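Local coordinates for protein carboxylesterase (Est-2) (Archaeoglobus fulgidus, PDB 5FRD) that probably hydrolyses carboxylic esters, as a thermophilic member of the alpha/beta hydrolase family, and binds coenzyme A close to its active site, at residues V24-S29 and T35-Q40; V86-G91 and M229-K234; D180-K185 and H208-K213. All coordinates share one frame; numbering follows the deposited sequence.

Contact 1: V24-S29 and T35-Q40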
# COMPACT_ATOMS: atom_id res chain seq x y z
N VAL A 24 12.22 -0.74 -6.57
CA VAL A 24 10.86 -1.05 -6.14
C VAL A 24 10.70 -0.43 -4.76
O VAL A 24 11.59 -0.59 -3.91
CB VAL A 24 10.58 -2.57 -6.09
CG1 VAL A 24 9.10 -2.83 -5.77
CG2 VAL A 24 10.92 -3.23 -7.41
N PHE A 25 9.60 0.29 -4.57
CA PHE A 25 9.33 1.03 -3.35
C PHE A 25 7.91 0.73 -2.87
O PHE A 25 6.94 1.02 -3.60
CB PHE A 25 9.51 2.54 -3.62
CG PHE A 25 9.53 3.38 -2.36
CD1 PHE A 25 10.71 3.61 -1.67
CD2 PHE A 25 8.37 3.93 -1.88
CE1 PHE A 25 10.71 4.38 -0.52
CE2 PHE A 25 8.39 4.71 -0.73
CZ PHE A 25 9.57 4.92 -0.08
N TYR A 26 7.78 0.15 -1.67
CA TYR A 26 6.51 -0.34 -1.18
C TYR A 26 5.95 0.56 -0.10
O TYR A 26 6.69 0.96 0.81
CB TYR A 26 6.64 -1.74 -0.57
CG TYR A 26 7.31 -2.80 -1.41
CD1 TYR A 26 8.68 -2.94 -1.41
CD2 TYR A 26 6.58 -3.70 -2.18
CE1 TYR A 26 9.32 -3.93 -2.12
CE2 TYR A 26 7.22 -4.67 -2.94
CZ TYR A 26 8.58 -4.78 -2.91
OH TYR A 26 9.21 -5.77 -3.66
N ILE A 27 4.64 0.78 -0.13
CA ILE A 27 3.93 1.63 0.81
C ILE A 27 2.75 0.85 1.42
O ILE A 27 1.81 0.46 0.72
CB ILE A 27 3.39 2.93 0.18
CG1 ILE A 27 4.48 3.59 -0.68
CG2 ILE A 27 2.93 3.86 1.28
CD1 ILE A 27 4.03 4.84 -1.39
N HIS A 28 2.85 0.62 2.73
CA HIS A 28 1.90 -0.15 3.52
C HIS A 28 0.56 0.53 3.74
O HIS A 28 0.37 1.71 3.43
CB HIS A 28 2.50 -0.51 4.88
CG HIS A 28 2.78 0.66 5.75
ND1 HIS A 28 1.81 1.32 6.46
CD2 HIS A 28 3.94 1.32 6.01
CE1 HIS A 28 2.35 2.32 7.14
NE2 HIS A 28 3.64 2.36 6.85
N SER A 29 -0.37 -0.22 4.34
CA SER A 29 -1.72 0.20 4.63
C SER A 29 -1.94 0.71 6.04
O SER A 29 -1.00 0.80 6.85
CB SER A 29 -2.66 -0.99 4.30
OG SER A 29 -2.29 -2.11 5.03
N THR A 35 6.84 -4.13 7.59
CA THR A 35 6.86 -5.57 7.71
C THR A 35 5.74 -6.23 6.93
O THR A 35 5.83 -7.43 6.62
CB THR A 35 6.84 -6.07 9.15
OG1 THR A 35 5.60 -5.75 9.77
CG2 THR A 35 7.98 -5.52 9.96
N GLN A 36 4.71 -5.49 6.52
CA GLN A 36 3.69 -6.01 5.63
C GLN A 36 4.25 -6.63 4.37
O GLN A 36 3.63 -7.50 3.75
CB GLN A 36 2.82 -4.83 5.20
CG GLN A 36 1.55 -5.23 4.52
CD GLN A 36 0.83 -4.04 4.11
OE1 GLN A 36 0.52 -3.15 4.91
NE2 GLN A 36 0.58 -4.00 2.86
N TRP A 37 5.42 -6.12 3.95
CA TRP A 37 6.01 -6.48 2.70
C TRP A 37 7.17 -7.45 2.80
O TRP A 37 7.87 -7.68 1.79
CB TRP A 37 6.50 -5.22 1.99
CG TRP A 37 5.41 -4.22 1.74
CD1 TRP A 37 5.21 -3.04 2.39
CD2 TRP A 37 4.37 -4.31 0.77
NE1 TRP A 37 4.16 -2.39 1.87
CE2 TRP A 37 3.61 -3.13 0.86
CE3 TRP A 37 4.02 -5.27 -0.20
CZ2 TRP A 37 2.52 -2.89 0.05
CZ3 TRP A 37 2.97 -5.01 -1.04
CH2 TRP A 37 2.23 -3.83 -0.90
N VAL A 38 7.38 -8.08 3.96
CA VAL A 38 8.53 -8.98 4.11
C VAL A 38 8.64 -10.05 3.02
O VAL A 38 9.73 -10.34 2.56
CB VAL A 38 8.65 -9.67 5.49
CG1 VAL A 38 9.04 -8.65 6.54
CG2 VAL A 38 7.41 -10.46 5.86
N ASN A 39 7.51 -10.63 2.61
CA ASN A 39 7.57 -11.69 1.60
C ASN A 39 7.99 -11.20 0.22
O ASN A 39 8.57 -11.94 -0.58
CB ASN A 39 6.23 -12.41 1.48
CG ASN A 39 5.80 -13.05 2.77
OD1 ASN A 39 6.42 -14.00 3.24
ND2 ASN A 39 4.75 -12.51 3.38
N GLN A 40 7.75 -9.91 -0.06
CA GLN A 40 8.19 -9.29 -1.29
C GLN A 40 9.64 -8.81 -1.19
O GLN A 40 10.43 -8.97 -2.12
CB GLN A 40 7.28 -8.10 -1.66
CG GLN A 40 5.89 -8.51 -2.11
CD GLN A 40 5.06 -9.15 -1.02
OE1 GLN A 40 4.88 -8.59 0.05
NE2 GLN A 40 4.50 -10.39 -1.29

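Contact 2: V86-G91 and M229-K234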
# COMPACT_ATOMS: atom_id res chain seq x y z
N VAL A 86 4.71 0.53 -5.26
CA VAL A 86 3.72 -0.52 -4.92
C VAL A 86 2.99 -0.05 -3.67
O VAL A 86 3.62 0.10 -2.62
CB VAL A 86 4.42 -1.85 -4.65
CG1 VAL A 86 3.40 -2.94 -4.33
CG2 VAL A 86 5.32 -2.27 -5.79
N GLY A 87 1.70 0.20 -3.76
CA GLY A 87 0.91 0.67 -2.63
C GLY A 87 -0.29 -0.18 -2.32
O GLY A 87 -1.03 -0.50 -3.24
N HIS A 88 -0.48 -0.49 -1.06
CA HIS A 88 -1.61 -1.27 -0.57
C HIS A 88 -2.58 -0.39 0.18
O HIS A 88 -2.21 0.23 1.17
CB HIS A 88 -1.14 -2.38 0.32
CG HIS A 88 -2.25 -3.22 0.86
ND1 HIS A 88 -2.38 -3.52 2.19
CD2 HIS A 88 -3.27 -3.82 0.23
CE1 HIS A 88 -3.46 -4.28 2.36
NE2 HIS A 88 -4.01 -4.49 1.18
N SER A 89 -3.84 -0.35 -0.26
CA SER A 89 -4.95 0.32 0.44
C SER A 89 -4.67 1.81 0.71
O SER A 89 -4.50 2.52 -0.28
CB SER A 89 -5.36 -0.50 1.66
OG SER A 89 -6.74 -0.24 1.99
N LEU A 90 -4.58 2.29 1.95
CA LEU A 90 -4.05 3.63 2.21
C LEU A 90 -2.77 3.88 1.40
O LEU A 90 -2.57 4.97 0.83
CB LEU A 90 -3.72 3.83 3.69
CG LEU A 90 -2.86 5.05 4.09
CD1 LEU A 90 -3.63 6.32 3.84
CD2 LEU A 90 -2.42 4.95 5.54
N GLY A 91 -1.86 2.91 1.39
CA GLY A 91 -0.59 3.08 0.66
C GLY A 91 -0.78 3.25 -0.83
O GLY A 91 0.05 3.85 -1.52
N MET A 229 -5.57 -8.80 2.15
CA MET A 229 -4.16 -8.98 2.54
C MET A 229 -3.39 -9.94 1.61
O MET A 229 -2.58 -10.77 2.05
CB MET A 229 -4.06 -9.44 4.00
CG MET A 229 -4.76 -8.55 4.99
SD MET A 229 -4.32 -6.81 4.84
CE MET A 229 -2.58 -6.87 5.17
N VAL A 230 -3.60 -9.75 0.32
CA VAL A 230 -3.12 -10.65 -0.72
C VAL A 230 -1.61 -10.89 -0.70
O VAL A 230 -1.13 -11.98 -0.97
CB VAL A 230 -3.64 -10.18 -2.08
CG1 VAL A 230 -3.15 -8.78 -2.44
CG2 VAL A 230 -3.26 -11.16 -3.17
N MET A 231 -0.82 -9.86 -0.36
CA MET A 231 0.65 -10.00 -0.37
C MET A 231 1.15 -10.89 0.76
O MET A 231 2.26 -11.39 0.66
CB MET A 231 1.32 -8.62 -0.31
CG MET A 231 1.26 -7.90 1.03
SD MET A 231 -0.36 -7.45 1.66
CE MET A 231 -0.80 -6.36 0.34
N LEU A 232 0.35 -11.04 1.81
CA LEU A 232 0.63 -11.94 2.94
C LEU A 232 -0.04 -13.28 2.77
O LEU A 232 0.50 -14.29 3.22
CB LEU A 232 0.13 -11.31 4.25
CG LEU A 232 0.83 -10.04 4.69
CD1 LEU A 232 0.07 -9.38 5.83
CD2 LEU A 232 2.26 -10.34 5.10
N GLU A 233 -1.23 -13.30 2.20
CA GLU A 233 -2.02 -14.56 2.14
C GLU A 233 -1.61 -15.46 1.00
O GLU A 233 -1.71 -16.70 1.11
CB GLU A 233 -3.51 -14.24 1.96
CG GLU A 233 -4.22 -13.49 3.07
CD GLU A 233 -5.66 -13.16 2.67
OE1 GLU A 233 -5.86 -12.15 1.98
OE2 GLU A 233 -6.59 -13.94 3.05
N LYS A 234 -1.21 -14.87 -0.11
CA LYS A 234 -0.82 -15.59 -1.32
C LYS A 234 0.45 -14.96 -1.86
O LYS A 234 0.50 -14.50 -2.99
CB LYS A 234 -1.93 -15.57 -2.37
CG LYS A 234 -3.17 -16.34 -1.97
CD LYS A 234 -2.94 -17.83 -1.95
CE LYS A 234 -4.25 -18.55 -1.64
NZ LYS A 234 -4.05 -20.01 -1.65

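Contact 3: D180-K185 and H208-K213. With COA (coenzyme A), chain C.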
# COMPACT_ATOMS: atom_id res chain seq x y z
N ASP A 180 -12.13 12.85 -10.84
CA ASP A 180 -10.97 13.24 -11.63
C ASP A 180 -10.52 12.14 -12.58
O ASP A 180 -10.10 12.42 -13.69
CB ASP A 180 -9.83 13.67 -10.71
CG ASP A 180 -10.10 14.97 -9.95
OD1 ASP A 180 -11.04 15.72 -10.29
OD2 ASP A 180 -9.36 15.25 -9.00
N TYR A 181 -10.61 10.87 -12.17
CA TYR A 181 -10.43 9.80 -13.11
C TYR A 181 -11.57 9.76 -14.14
O TYR A 181 -11.30 9.62 -15.31
CB TYR A 181 -10.38 8.43 -12.41
CG TYR A 181 -9.07 8.04 -11.77
CD1 TYR A 181 -8.05 7.45 -12.50
CD2 TYR A 181 -8.89 8.19 -10.40
CE1 TYR A 181 -6.86 7.06 -11.89
CE2 TYR A 181 -7.71 7.81 -9.78
CZ TYR A 181 -6.72 7.24 -10.52
OH TYR A 181 -5.54 6.87 -9.88
N ARG A 182 -12.80 9.84 -13.65
CA ARG A 182 -14.00 9.68 -14.50
C ARG A 182 -14.05 10.71 -15.63
O ARG A 182 -14.40 10.37 -16.75
CB ARG A 182 -15.29 9.77 -13.66
CG ARG A 182 -15.75 8.46 -13.04
CD ARG A 182 -16.94 8.70 -12.12
NE ARG A 182 -17.55 7.47 -11.60
CZ ARG A 182 -18.40 7.40 -10.57
NH1 ARG A 182 -18.77 8.49 -9.90
NH2 ARG A 182 -18.89 6.21 -10.21
N ASN A 183 -13.69 11.96 -15.31
CA ASN A 183 -13.81 13.07 -16.27
C ASN A 183 -12.56 13.28 -17.10
O ASN A 183 -12.46 14.25 -17.85
CB ASN A 183 -14.25 14.36 -15.57
CG ASN A 183 -13.18 14.97 -14.67
OD1 ASN A 183 -11.99 14.68 -14.78
ND2 ASN A 183 -13.62 15.81 -13.76
N GLY A 184 -11.59 12.40 -16.93
CA GLY A 184 -10.44 12.34 -17.79
C GLY A 184 -9.36 13.33 -17.45
O GLY A 184 -8.43 13.44 -18.22
N LYS A 185 -9.48 14.08 -16.34
CA LYS A 185 -8.46 15.08 -15.97
C LYS A 185 -7.20 14.42 -15.44
O LYS A 185 -6.09 14.84 -15.75
CB LYS A 185 -8.97 16.10 -14.92
CG LYS A 185 -9.89 17.18 -15.48
CD LYS A 185 -10.09 18.32 -14.49
CE LYS A 185 -11.50 18.90 -14.62
NZ LYS A 185 -11.66 20.19 -13.90
N HIS A 208 -10.97 -2.10 -8.58
CA HIS A 208 -9.81 -2.46 -9.38
C HIS A 208 -10.13 -2.46 -10.87
O HIS A 208 -9.31 -2.04 -11.69
CB HIS A 208 -9.23 -3.77 -8.84
CG HIS A 208 -8.74 -3.61 -7.44
ND1 HIS A 208 -9.57 -3.68 -6.34
CD2 HIS A 208 -7.54 -3.21 -6.97
CE1 HIS A 208 -8.87 -3.39 -5.26
NE2 HIS A 208 -7.64 -3.10 -5.62
N GLU A 209 -11.33 -2.92 -11.22
CA GLU A 209 -11.80 -2.73 -12.59
C GLU A 209 -11.91 -1.24 -12.92
O GLU A 209 -11.66 -0.86 -14.05
CB GLU A 209 -13.13 -3.44 -12.82
CG GLU A 209 -13.04 -4.94 -12.90
CD GLU A 209 -12.51 -5.48 -14.22
OE1 GLU A 209 -12.05 -4.71 -15.08
OE2 GLU A 209 -12.55 -6.73 -14.40
N PHE A 210 -12.23 -0.39 -11.94
CA PHE A 210 -12.31 1.06 -12.20
C PHE A 210 -10.95 1.58 -12.64
O PHE A 210 -10.82 2.26 -13.66
CB PHE A 210 -12.80 1.81 -10.97
CG PHE A 210 -12.84 3.30 -11.17
CD1 PHE A 210 -13.98 3.89 -11.67
CD2 PHE A 210 -11.75 4.09 -10.87
CE1 PHE A 210 -14.06 5.27 -11.85
CE2 PHE A 210 -11.81 5.47 -11.08
CZ PHE A 210 -12.96 6.06 -11.59
N PHE A 211 -9.90 1.24 -11.89
CA PHE A 211 -8.56 1.61 -12.35
C PHE A 211 -8.21 1.06 -13.72
O PHE A 211 -7.67 1.75 -14.59
CB PHE A 211 -7.48 1.07 -11.38
CG PHE A 211 -7.42 1.75 -10.04
CD1 PHE A 211 -7.27 3.12 -9.93
CD2 PHE A 211 -7.38 0.95 -8.88
CE1 PHE A 211 -7.12 3.69 -8.66
CE2 PHE A 211 -7.25 1.55 -7.63
CZ PHE A 211 -7.15 2.90 -7.54
N HIS A 212 -8.52 -0.21 -13.94
CA HIS A 212 -8.18 -0.87 -15.18
C HIS A 212 -8.88 -0.22 -16.38
O HIS A 212 -8.26 -0.08 -17.44
CB HIS A 212 -8.55 -2.34 -15.05
CG HIS A 212 -8.06 -3.22 -16.14
ND1 HIS A 212 -6.84 -3.09 -16.77
CD2 HIS A 212 -8.63 -4.32 -16.70
CE1 HIS A 212 -6.71 -4.04 -17.69
NE2 HIS A 212 -7.78 -4.81 -17.64
N LYS A 213 -10.11 0.23 -16.21
CA LYS A 213 -10.86 0.93 -17.26
C LYS A 213 -10.25 2.29 -17.58
O LYS A 213 -10.25 2.70 -18.74
CB LYS A 213 -12.32 1.09 -16.85
CG LYS A 213 -13.10 -0.18 -17.03
CD LYS A 213 -14.58 0.04 -16.90
CE LYS A 213 -14.98 0.74 -15.62
NZ LYS A 213 -16.42 0.48 -15.33
N1A COA C . -13.97 2.80 -7.28
C2A COA C . -15.07 2.75 -8.06
N3A COA C . -16.26 3.16 -7.62
C4A COA C . -16.41 3.65 -6.37
C5A COA C . -15.28 3.74 -5.47
C6A COA C . -14.01 3.29 -6.00
N6A COA C . -12.91 3.34 -5.22
N7A COA C . -15.70 4.24 -4.29
C8A COA C . -17.01 4.48 -4.45
N9A COA C . -17.42 4.12 -5.68
C1B COA C . -18.81 4.22 -6.17
C2B COA C . -19.62 3.17 -5.47
O2B COA C . -19.50 1.92 -6.15
C3B COA C . -21.00 3.80 -5.47
O3B COA C . -21.62 3.54 -6.73
P3B COA C . -23.17 3.10 -6.85
O7A COA C . -23.89 4.31 -6.30
O8A COA C . -23.26 1.84 -6.01
O9A COA C . -23.35 2.85 -8.33
C4B COA C . -20.72 5.28 -5.33
O4B COA C . -19.37 5.46 -5.81
C5B COA C . -20.85 5.82 -3.92
O5B COA C . -19.97 5.09 -3.05
P1A COA C . -19.25 5.79 -1.80
O1A COA C . -18.69 7.09 -2.16
O2A COA C . -18.29 4.73 -1.26
O3A COA C . -20.38 6.11 -0.69
P2A COA C . -21.52 5.16 -0.08
O4A COA C . -22.11 6.05 0.98
O5A COA C . -22.32 4.53 -1.17
O6A COA C . -20.78 3.90 0.62
CBP COA C . -19.46 2.67 2.15
CCP COA C . -19.94 4.06 1.76
CDP COA C . -18.49 2.82 3.33
CEP COA C . -20.68 1.84 2.58
CAP COA C . -18.74 2.02 0.94
OAP COA C . -17.69 2.90 0.46
C9P COA C . -18.16 0.67 1.28
O9P COA C . -18.89 -0.28 1.49
N8P COA C . -16.81 0.57 1.28
C7P COA C . -16.09 -0.70 1.42
C6P COA C . -15.74 -1.06 2.86
C5P COA C . -14.67 -0.25 3.56
O5P COA C . -14.87 0.21 4.69
N4P COA C . -13.50 -0.12 2.94
C3P COA C . -12.36 0.53 3.54
C2P COA C . -11.55 1.24 2.48
S1P COA C . -10.05 1.90 3.23

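Contact 1: V24-S29 and T35-Q40
Where the chain leaves strand 24-27 and turns into helix 38-43, Tyr26 of the strand lies on Trp37, the N-cap residue of the helix. CB of Tyr26 stands almost squarely over the five-membered ring of Trp37, 3.4 Å from its centroid, in a CH-pi contact. The phenol then slants across the indole, with Tyr26 CD2 3.6 Å from Trp37 CE3 and the two ring planes at 33°, an oblique pairing. Tyr26 OH comes within 3.6 Å of CB of Gln40, one helical turn on; the hydroxyl's hydrogen bond is to the backbone oxygen of Gly45.

With its CG anti to the carbonyl carbon (chi1 -59°), Trp37 presents the rim of the indole to the end of the strand. CZ2 of Trp37 meets Ile27 O edge-on at 3.5 Å, whereas NE1 only lies beside the N of His28, both being donors. Strand 24-27, helix 38-43 and the parallel strand 47-49 form a beta-alpha-beta unit of the alpha/beta hydrolase sheet, and in this fold the loop after this strand commonly helps to build the oxyanion hole, probably here too.

That loop is held by Gln36. In the conformer described, one of two modelled, its OE1 receives the N-H of Ser29 in the carbonyl plane, on a lone pair, at 3.1 Å and 172°; Ser32 OG also bonds to this oxygen. Its NE2 lies 3.5 Å from the indole plane of Trp37, on the face opposite Tyr26 CB. An alanine in place of Trp37 would probably open a gap, leaving Tyr26 CB and the Gln36 amide without the indole faces they pack on, though hydrogen bonds still tether both. The amide of Gln40 is bonded to Asn239 and to the backbone of Met231.

Contact 2: V86-G91 and M229-K234
The carbonyl oxygen of Met229 accepts two backbone N-H groups, from Glu233 at 2.9 Å and from Leu232 at 3.0 Å, and so secures the start of the short helix 230-233, from whose N-cap and first turn two methionines reach the His88 imidazole. Met231 comes over one face of that ring: its CE lies 3.5 Å from the ring centroid, only 12° from the normal, in a CH-pi contact, with the Met231 sulfur set back behind the methyl over the same face, a Met-aromatic contact 4.5 Å from the centroid. Bends at both chi2 and chi3 bring the Met231 methyl down onto the ring. Met229 instead approaches the rim. Its SD is 3.6 Å from His88 CE1 and 4.7 Å from the ring centroid, a Met-aromatic contact at the edge.

The other face of the imidazole has Ser89 CB above its centre, 4.1 Å from the plane, so the ring is enclosed between its own neighbour in sequence and a methionine from the far end of the chain. Its rotation is fixed further by a hydrogen bond from NE2 to the backbone oxygen of His228.

The sequence around Ser89 fits a nucleophile elbow (GxSxG): Ser89 has a strained backbone, phi 56° and psi -117°, and a CB on Gly87 would collide with Gly91 O. With His228 and Asp200 it probably forms the catalytic triad. The two methionines thus pack on His88, the residue just before the likely nucleophile. Helix 90-101 starts straight after Ser89, and its Leu90 touches Cys172 of helix 162-173. Strand 83-88 lies between strands 24-27 and 106-112 in the sheet; Met231 and Val230 also touch Val112 of the latter, while Val230 reaches Ile223 of the edge strand 218-223.

Contact 3: D180-K185 and H208-K213
Tyr181 of helix 178-182 receives the edges of Phe210 and Phe211 from helix 205-214, forming an aromatic cluster between two helices of the alpha/beta hydrolase domain. Both pairs are offset edge-to-face with the tyrosine supplying the face: Phe210 is turned 80° to it and Phe211 71°, each with its ring centroid 5.8 Å from that of Tyr181. The tightest touch is at the root of the tyrosine, where CE2 of Phe210 meets Tyr181 CB at 3.5 Å. At the phenol end, Phe211 CE1 lies 3.8 Å from Tyr181 OH.

Phe210 also belongs to the coenzyme A pocket. Its CG is anti to the backbone N (chi1 177°), which lays the ring between the tyrosine and the adenine; Phe210 CB is 3.8 Å from C2A of the coenzyme, which lies obliquely to the phenyl ring. Arg182, in the conformer described, one of two modelled, adds its aliphatic part, CG meeting Phe210 CE1 in the plane of the ring at 3.8 Å.

A second shell sets these groups. Tyr181 OH is hydrogen-bonded to OE1 of Gln96, and Arg182 NH1 in this conformer forms a salt bridge with Glu179. Beyond the last turn of helix 178-182 the chain reverses through Gly184, with positive phi, and an Asx turn: OD1 of Asn183 accepts the backbone N-H of Lys185 at 3.0 Å.

Contacts 1 and 2 are buried near the middle of the molecule, their centres about 8 Å apart, and share one sheet: strands 24-27 and 83-88 are neighbours in it, joined by backbone bonds such as Ile27 N to Val86 O. Side chains meet there too: Ser29 OG makes a weak hydrogen bond to His88 ND1, and the Gln36 amide packs against that ring. Contact 3 lies farther out, its centre about 19 Å from that of the chain, yet is still largely buried, and joins two helices beside the coenzyme. The chemistry follows: an amide grip beside an indole in contact 1, methionines around a histidine in contact 2, aromatic rings with Arg182 at their exposed rim in contact 3.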